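Local coordinates for TCP pilus virulence regulatory protein (Vibrio cholerae, PDB 4MLO) that activates transcription in Vibrio cholerae as an AraC-family regulator, probably of virulence genes such as those of the TCP pilus, and holds palmitoleic acid in a pocket, at residues A[22-27]-A[64-69]; A[35-40]-A[77-82]. One frame throughout, in Å; residues are numbered along the deposited sequence.

In the fold
Both contacts belong to the cupin-like N-terminal part of the chain, one in each of its two antiparallel sheets. Contact 1 joins strand 19-26, at the margin of the four-stranded sheet, to strand 66-73; contact 2 ties the loop after strand 31-35 to the start of strand 79-86 in the five-stranded sheet. Their segments alternate along the chain, and strands 66-73 and 79-86 are consecutive. The centres lie about 21 Å apart, the nearest atoms about 8 Å. Palmitoleic acid relates them: Phe22, Leu25 and Phe69 of contact 1 line its pocket, as does Val81 of contact 2, whose side chain comes within about 4 Å of the fatty acid.

Contact 1: residues A[22-27]-A[64-69]; sequences FNNLYI and NSIQRF. With PAM (palmitoleic acid), chain E.
Phe22 and Phe69 pair through backbone and rings alike. Phe22 N bonds to Phe69 O at 2.9 Å, and Phe69 N returns a more bent bond to Phe22 O. Farther along, Leu25 and Gln67 exchange backbone bonds, the shorter running from Gln67 N to Leu25 O at 2.8 Å, and beyond the strand Ile27 N bonds to Ser65 O and Asn64 N to Ile27 O. Among apolar groups, the side chains of Phe22 and Phe69 run side by side, pointing the same way, with the ring planes at an oblique 44°; Phe22 CD2 sits over one face of Phe69, offset toward the rim, 3.6 Å from Phe69 CZ. The same sheet face carries Leu25, and palmitoleic acid runs past it: PAM C5 is 3.9 Å from Leu25 CD2, and PAM C8 meets the edge of the Phe69 ring in its plane. A G1 beta bulge sets two residues, Asn24 (at positive phi) and Leu25, against the single Gln67 in the outermost strand of the four-stranded sheet of this cupin-like domain. On the other face Ile66 CD1 touches the edge of the Tyr26 ring, 3.7 Å from Tyr26 CD1. Polar side chains complete the contact. Tyr26 lies alongside Asn64, ring and amide planes 30° apart, and Tyr26 OH donates to Asn64 OD1 at 2.7 Å, while Asn64 ND2 bonds to Glu172. The Arg68 guanidinium, turned 80° from the Asn24 amide, gives Asn24 OD1 a weak bond from NH2; its stronger partners are Asn46 and the carbonyl of Arg209. A water accepts from Arg68 NE and donates to Asn23 OD1 at 2.9 Å.

Contact 2: residues A[35-40]-A[77-82]; sequences IDSGIA and ENINVS
Asp36 and Asn80 lean across each other where the loop leaving strand 31-35 meets strand 79-86, neighbours in the five-stranded antiparallel sheet of the cupin-like domain. Ile35 and Val81 form a non-hydrogen-bonded pair there; just past it Asp36 N donates to Asn80 O at 3.0 Å. The CB of Asp36 points toward strand 79-86, and chi1 (72°) sets CG between the backbone N and the carbonyl carbon. In place of a second backbone bond, Asp36 OD1 takes the N-H of Asn80 at 3.0 Å, nearly straight at 165°. Carboxylate and amide planes are turned 52° apart, and Asn80 ND2 reaches Asp36 OD2 only weakly; the amide oxygen, Asn80 OD1, receives Asn78 ND2 at 2.9 Å from above the plane of the Asn80 amide. Beside this polar patch three aliphatic side chains meet. Ile35 and Ile79 cross with Ile79 CG2 against the branch point of its partner, 3.6 Å from Ile35 CB, and Ile35 CG2 also lies 4.2 Å from Val81 CG2, on the side of the sheet where Val81 borders the palmitoleic acid. The other branch of Ile79, with CG1 anti to the carbonyl carbon, reaches the turning loop: its CD1 comes 3.6 Å from Ile39 O, and its CG1 packs on Ser37 O, a buried carbonyl oxygen without a polar partner in the model. Ile39 N, farther round the bend, bonds to Ser75 OG. Asp36 OD1 is gripped twice: Ser37 OG donates to it at 2.9 Å from one face of the carboxylate, Asn80 N from the opposite face.

Contact 1: residues A[22-27]-A[64-69]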
# COMPACT_ATOMS: atom_id res chain seq x y z
N PHE A 22 5.36 11.05 0.60
CA PHE A 22 4.74 10.34 -0.51
C PHE A 22 3.62 11.19 -1.09
O PHE A 22 2.78 11.71 -0.33
CB PHE A 22 4.20 9.01 -0.05
CG PHE A 22 5.23 8.15 0.59
CD1 PHE A 22 6.17 7.51 -0.18
CD2 PHE A 22 5.33 8.10 1.97
CE1 PHE A 22 7.15 6.74 0.40
CE2 PHE A 22 6.32 7.34 2.55
CZ PHE A 22 7.22 6.66 1.77
N ASN A 23 3.59 11.28 -2.42
CA ASN A 23 2.61 12.06 -3.16
C ASN A 23 2.02 11.20 -4.26
O ASN A 23 2.73 10.82 -5.19
CB ASN A 23 3.22 13.32 -3.77
CG ASN A 23 2.19 14.17 -4.50
OD1 ASN A 23 1.24 14.63 -3.90
ND2 ASN A 23 2.38 14.38 -5.78
N ASN A 24 0.72 10.91 -4.18
CA ASN A 24 0.06 10.10 -5.19
C ASN A 24 0.73 8.73 -5.30
O ASN A 24 0.91 8.18 -6.38
CB ASN A 24 0.02 10.83 -6.53
CG ASN A 24 -1.02 11.96 -6.53
OD1 ASN A 24 -1.88 12.04 -5.64
ND2 ASN A 24 -0.92 12.84 -7.52
N LEU A 25 0.97 8.14 -4.13
CA LEU A 25 1.48 6.76 -4.02
C LEU A 25 0.30 5.79 -4.13
O LEU A 25 -0.55 5.74 -3.23
CB LEU A 25 2.21 6.56 -2.70
CG LEU A 25 2.82 5.17 -2.46
CD1 LEU A 25 3.99 4.98 -3.43
CD2 LEU A 25 3.21 4.94 -0.98
N TYR A 26 0.28 5.02 -5.22
CA TYR A 26 -0.71 3.97 -5.46
C TYR A 26 -0.36 2.72 -4.68
O TYR A 26 0.77 2.20 -4.77
CB TYR A 26 -0.82 3.65 -6.96
CG TYR A 26 -1.67 2.43 -7.25
CD1 TYR A 26 -3.05 2.49 -7.21
CD2 TYR A 26 -1.08 1.23 -7.55
CE1 TYR A 26 -3.81 1.34 -7.45
CE2 TYR A 26 -1.80 0.12 -7.76
CZ TYR A 26 -3.16 0.17 -7.70
OH TYR A 26 -3.80 -1.04 -7.93
N ILE A 27 -1.32 2.21 -3.92
CA ILE A 27 -1.10 1.07 -3.04
C ILE A 27 -1.55 -0.15 -3.84
O ILE A 27 -2.75 -0.40 -3.98
CB ILE A 27 -1.84 1.22 -1.72
CG1 ILE A 27 -1.41 2.50 -1.00
CG2 ILE A 27 -1.58 0.03 -0.86
CD1 ILE A 27 0.09 2.60 -0.73
N ASN A 64 -5.50 -0.16 -3.57
CA ASN A 64 -6.05 0.73 -4.60
C ASN A 64 -6.24 2.14 -4.10
O ASN A 64 -6.82 2.97 -4.79
CB ASN A 64 -7.36 0.21 -5.20
CG ASN A 64 -7.16 -1.07 -5.98
OD1 ASN A 64 -6.16 -1.25 -6.66
ND2 ASN A 64 -8.10 -1.99 -5.83
N SER A 65 -5.75 2.46 -2.91
CA SER A 65 -5.82 3.83 -2.47
C SER A 65 -4.68 4.63 -3.09
O SER A 65 -3.69 4.07 -3.56
CB SER A 65 -5.77 3.92 -0.94
OG SER A 65 -4.55 3.41 -0.42
N ILE A 66 -4.82 5.94 -3.07
CA ILE A 66 -3.80 6.88 -3.55
C ILE A 66 -3.41 7.72 -2.35
O ILE A 66 -4.19 8.58 -1.90
CB ILE A 66 -4.31 7.75 -4.71
CG1 ILE A 66 -4.69 6.90 -5.91
CG2 ILE A 66 -3.24 8.80 -5.09
CD1 ILE A 66 -3.60 6.08 -6.48
N GLN A 67 -2.21 7.48 -1.84
CA GLN A 67 -1.78 8.05 -0.56
C GLN A 67 -0.99 9.34 -0.73
O GLN A 67 -0.21 9.51 -1.67
CB GLN A 67 -0.94 7.03 0.18
CG GLN A 67 -1.68 5.74 0.55
CD GLN A 67 -2.68 5.94 1.67
OE1 GLN A 67 -2.58 6.88 2.44
NE2 GLN A 67 -3.63 5.00 1.80
N ARG A 68 -1.22 10.26 0.22
CA ARG A 68 -0.43 11.49 0.37
C ARG A 68 -0.12 11.67 1.85
O ARG A 68 -0.98 12.13 2.60
CB ARG A 68 -1.18 12.71 -0.15
CG ARG A 68 -1.54 12.61 -1.61
CD ARG A 68 -2.48 13.72 -2.05
NE ARG A 68 -2.98 13.43 -3.38
CZ ARG A 68 -4.12 12.78 -3.66
NH1 ARG A 68 -4.95 12.39 -2.71
NH2 ARG A 68 -4.42 12.57 -4.92
N PHE A 69 1.10 11.33 2.27
CA PHE A 69 1.43 11.41 3.68
C PHE A 69 2.93 11.54 3.83
O PHE A 69 3.69 11.26 2.90
CB PHE A 69 0.89 10.22 4.49
CG PHE A 69 1.59 8.91 4.23
CD1 PHE A 69 1.13 8.06 3.23
CD2 PHE A 69 2.64 8.47 5.02
CE1 PHE A 69 1.72 6.84 3.01
CE2 PHE A 69 3.25 7.25 4.81
CZ PHE A 69 2.78 6.41 3.81
C1 PAM E . 7.05 -0.16 -0.47
O1 PAM E . 7.79 -0.89 0.24
O2 PAM E . 6.06 -0.63 -1.07
C2 PAM E . 7.34 1.30 -0.62
C3 PAM E . 6.17 2.18 -0.16
C4 PAM E . 5.89 1.91 1.32
C5 PAM E . 4.78 2.80 1.88
C6 PAM E . 4.42 2.40 3.30
C7 PAM E . 5.58 2.56 4.29
C8 PAM E . 5.90 4.03 4.51
C9 PAM E . 7.11 4.22 5.43
C10 PAM E . 8.37 4.02 5.05
C11 PAM E . 8.74 3.53 3.66
C12 PAM E . 10.09 4.06 3.17
C13 PAM E . 10.18 3.81 1.66
C14 PAM E . 11.21 4.64 0.93
C15 PAM E . 10.98 6.14 1.10
C16 PAM E . 11.55 6.94 -0.04
O HOH W 1 -1.25 15.42 -5.06

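Contact 2: residues A[35-40]-A[77-82]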
# COMPACT_ATOMS: atom_id res chain seq x y z
N ILE A 35 7.14 1.22 13.04
CA ILE A 35 8.52 1.50 13.41
C ILE A 35 8.93 0.56 14.54
O ILE A 35 8.08 0.07 15.30
CB ILE A 35 8.69 2.98 13.79
CG1 ILE A 35 7.92 3.32 15.07
CG2 ILE A 35 8.25 3.89 12.62
CD1 ILE A 35 8.09 4.77 15.54
N ASP A 36 10.23 0.28 14.66
CA ASP A 36 10.69 -0.73 15.61
C ASP A 36 11.11 -0.13 16.95
O ASP A 36 11.39 -0.88 17.89
CB ASP A 36 11.86 -1.53 15.04
CG ASP A 36 13.14 -0.72 14.96
OD1 ASP A 36 13.08 0.54 14.99
OD2 ASP A 36 14.21 -1.34 14.84
N SER A 37 11.16 1.19 17.05
CA SER A 37 11.69 1.85 18.23
C SER A 37 11.45 3.34 18.09
O SER A 37 11.20 3.85 16.98
CB SER A 37 13.19 1.57 18.41
OG SER A 37 13.92 2.07 17.31
N GLY A 38 11.51 4.03 19.21
CA GLY A 38 11.39 5.45 19.20
C GLY A 38 9.98 5.90 18.84
O GLY A 38 9.00 5.17 18.98
N ILE A 39 9.92 7.14 18.36
CA ILE A 39 8.67 7.81 18.04
C ILE A 39 8.82 8.41 16.65
O ILE A 39 9.91 8.78 16.23
CB ILE A 39 8.33 8.91 19.07
CG1 ILE A 39 8.20 8.31 20.47
CG2 ILE A 39 7.05 9.64 18.69
CD1 ILE A 39 7.02 7.36 20.64
N ALA A 40 7.70 8.48 15.93
CA ALA A 40 7.65 9.16 14.66
C ALA A 40 6.32 9.90 14.58
O ALA A 40 5.38 9.61 15.33
CB ALA A 40 7.79 8.19 13.48
N GLU A 77 18.32 8.26 17.11
CA GLU A 77 18.99 7.08 16.59
C GLU A 77 18.27 6.61 15.34
O GLU A 77 17.17 7.08 15.02
CB GLU A 77 19.02 5.96 17.64
N ASN A 78 18.87 5.65 14.64
CA ASN A 78 18.20 5.03 13.51
C ASN A 78 16.93 4.31 13.97
O ASN A 78 16.93 3.62 14.99
CB ASN A 78 19.12 4.03 12.81
CG ASN A 78 18.41 3.25 11.68
OD1 ASN A 78 18.34 3.72 10.54
ND2 ASN A 78 17.90 2.07 12.01
N ILE A 79 15.86 4.49 13.21
CA ILE A 79 14.62 3.72 13.34
C ILE A 79 14.55 2.81 12.13
O ILE A 79 14.93 3.22 11.02
CB ILE A 79 13.39 4.64 13.38
CG1 ILE A 79 13.32 5.40 14.71
CG2 ILE A 79 12.11 3.85 13.15
CD1 ILE A 79 12.24 6.48 14.71
N ASN A 80 14.05 1.60 12.33
CA ASN A 80 13.73 0.70 11.23
C ASN A 80 12.23 0.69 11.03
O ASN A 80 11.47 0.44 11.98
CB ASN A 80 14.23 -0.72 11.51
CG ASN A 80 15.75 -0.79 11.54
OD1 ASN A 80 16.42 -0.14 10.75
ND2 ASN A 80 16.29 -1.56 12.48
N VAL A 81 11.81 0.90 9.78
CA VAL A 81 10.39 0.83 9.42
C VAL A 81 10.15 -0.49 8.70
O VAL A 81 10.69 -0.73 7.61
CB VAL A 81 9.96 2.01 8.54
CG1 VAL A 81 8.45 2.04 8.38
CG2 VAL A 81 10.45 3.32 9.13
N SER A 82 9.31 -1.33 9.30
CA SER A 82 8.95 -2.60 8.70
C SER A 82 7.67 -2.43 7.91
O SER A 82 6.73 -1.78 8.37
CB SER A 82 8.76 -3.67 9.78
OG SER A 82 9.94 -3.86 10.53